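Local coordinates for serine proteinase inhibitor 1 (Myxoma virus, PDB 6BJ5), which inhibits serine proteases as a poxviral serpin and is important for the virulence of myxoma virus, at residues Q295-E300 with A308-A313. Sequence-based numbering, arbitrary orientation.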
loop_
_atom_site.group_PDB
_atom_site.type_symbol
_atom_site.label_atom_id
_atom_site.label_comp_id
_atom_site.label_asym_id
_atom_site.label_seq_id
_atom_site.Cartn_x
_atom_site.Cartn_y
_atom_site.Cartn_z
ATOM N N GLN A 295 2.069 6.610 6.047
ATOM C CA GLN A 295 2.054 6.196 4.652
ATOM C C GLN A 295 1.136 7.112 3.851
ATOM O O GLN A 295 -0.039 7.299 4.196
ATOM C CB GLN A 295 1.600 4.736 4.515
ATOM C CG GLN A 295 2.081 4.079 3.244
ATOM C CD GLN A 295 1.455 2.729 2.997
ATOM O OE1 GLN A 295 0.288 2.618 2.598
ATOM N NE2 GLN A 295 2.223 1.682 3.274
ATOM N N THR A 296 1.658 7.670 2.773
ATOM C CA THR A 296 0.822 8.368 1.817
ATOM C C THR A 296 0.859 7.579 0.516
ATOM O O THR A 296 1.939 7.232 0.009
ATOM C CB THR A 296 1.273 9.812 1.609
ATOM O OG1 THR A 296 2.541 9.818 0.964
ATOM C CG2 THR A 296 1.415 10.518 2.926
ATOM N N SER A 297 -0.323 7.261 0.010
ATOM C CA SER A 297 -0.473 6.450 -1.185
ATOM C C SER A 297 -1.401 7.162 -2.156
ATOM O O SER A 297 -2.240 7.977 -1.767
ATOM C CB SER A 297 -1.031 5.050 -0.862
ATOM O OG SER A 297 -0.210 4.359 0.067
ATOM N N LYS A 298 -1.213 6.881 -3.435
ATOM C CA LYS A 298 -2.105 7.406 -4.447
ATOM C C LYS A 298 -2.244 6.311 -5.490
ATOM O O LYS A 298 -1.247 5.656 -5.831
ATOM C CB LYS A 298 -1.567 8.717 -5.043
ATOM C CG LYS A 298 -2.573 9.459 -5.938
ATOM C CD LYS A 298 -1.902 10.613 -6.646
ATOM C CE LYS A 298 -2.806 11.289 -7.658
ATOM N NZ LYS A 298 -2.003 12.242 -8.500
ATOM N N ILE A 299 -3.482 6.056 -5.923
ATOM C CA ILE A 299 -3.766 5.072 -6.966
ATOM C C ILE A 299 -4.670 5.742 -7.990
ATOM O O ILE A 299 -5.593 6.486 -7.626
ATOM C CB ILE A 299 -4.406 3.770 -6.411
ATOM C CG1 ILE A 299 -3.464 3.119 -5.388
ATOM C CG2 ILE A 299 -4.621 2.732 -7.518
ATOM C CD1 ILE A 299 -4.018 1.943 -4.653
ATOM N N GLU A 300 -4.381 5.505 -9.270
ATOM C CA GLU A 300 -5.180 6.030 -10.375
ATOM C C GLU A 300 -5.467 4.926 -11.382
ATOM O O GLU A 300 -4.546 4.389 -12.002
ATOM C CB GLU A 300 -4.470 7.189 -11.062
ATOM C CG GLU A 300 -5.432 8.265 -11.445
ATOM C CD GLU A 300 -4.838 9.242 -12.407
ATOM O OE1 GLU A 300 -5.619 10.003 -13.017
ATOM O OE2 GLU A 300 -3.602 9.200 -12.594
ATOM N N ALA A 308 0.142 3.799 -9.588
ATOM C CA ALA A 308 0.033 3.615 -8.144
ATOM C C ALA A 308 1.337 3.996 -7.467
ATOM O O ALA A 308 2.432 3.670 -7.943
ATOM C CB ALA A 308 -0.317 2.180 -7.756
ATOM N N SER A 309 1.205 4.592 -6.295
ATOM C CA SER A 309 2.359 5.160 -5.636
ATOM C C SER A 309 2.190 5.035 -4.136
ATOM O O SER A 309 1.078 5.210 -3.615
ATOM C CB SER A 309 2.486 6.634 -6.032
ATOM O OG SER A 309 3.653 7.168 -5.500
ATOM N N SER A 310 3.288 4.739 -3.442
ATOM C CA SER A 310 3.187 4.722 -1.990
ATOM C C SER A 310 4.547 4.972 -1.348
ATOM O O SER A 310 5.560 4.387 -1.752
ATOM C CB SER A 310 2.608 3.401 -1.499
ATOM O OG SER A 310 2.469 3.443 -0.090
ATOM N N ASP A 311 4.549 5.827 -0.322
ATOM C CA ASP A 311 5.745 6.118 0.465
ATOM C C ASP A 311 5.415 5.925 1.933
ATOM O O ASP A 311 4.466 6.534 2.437
ATOM C CB ASP A 311 6.237 7.537 0.207
ATOM C CG ASP A 311 6.622 7.750 -1.232
ATOM O OD1 ASP A 311 7.441 6.954 -1.743
ATOM O OD2 ASP A 311 6.076 8.681 -1.863
ATOM N N THR A 312 6.175 5.063 2.608
ATOM C CA THR A 312 6.004 4.802 4.033
ATOM C C THR A 312 7.167 5.414 4.792
ATOM O O THR A 312 8.330 5.177 4.447
ATOM C CB THR A 312 5.914 3.299 4.311
ATOM O OG1 THR A 312 4.821 2.749 3.565
ATOM C CG2 THR A 312 5.702 3.037 5.791
ATOM N N ALA A 313 6.850 6.220 5.799
ATOM C CA ALA A 313 7.852 6.926 6.594
ATOM C C ALA A 313 7.769 6.508 8.058
ATOM O O ALA A 313 6.748 6.749 8.714
ATOM C CB ALA A 313 7.662 8.440 6.475
#
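The side chain of Gln295 overlaps the hydroxyls of Ser310 and Thr312, its CD lying 3.3 Å from Ser310 OG. CG is anti to the backbone N (chi1 -156°) and the chain extended, which brings NE2 to Thr312 OG1 at 2.8 Å, nearly in the amide plane. NE2 also donates to Ser36 O, so two bonds grip it and would hold the buried amide in its rotation. One step along the same face, Ser297 OG and Ser310 OG meet tip to tip at 2.8 Å, and beyond them Ile299 CG1 rests on Ala308 CB at 4.0 Å. These pairs are non-hydrogen-bonded; between them, Thr296 with Asp311 and Lys298 with Ser309 are joined by reciprocal backbone bonds. On the other face, which carries those four side chains, Asp311 OD1 accepts a hydrogen bond from Ser147 OG and forms a salt bridge with Arg149. Strand 305-314 probably holds the hinge and following part of the reactive-centre loop, consistent with the inserted, relaxed state of cleaved serpins. Strand 142-153 flanks 308-313, strand 243-258 flanks 295-300, and strand 33-35 packs on Ser297 and Ile299; Phe18 of the other chain meets Ile299, and Phe30 of that chain Ala308 and Ser310.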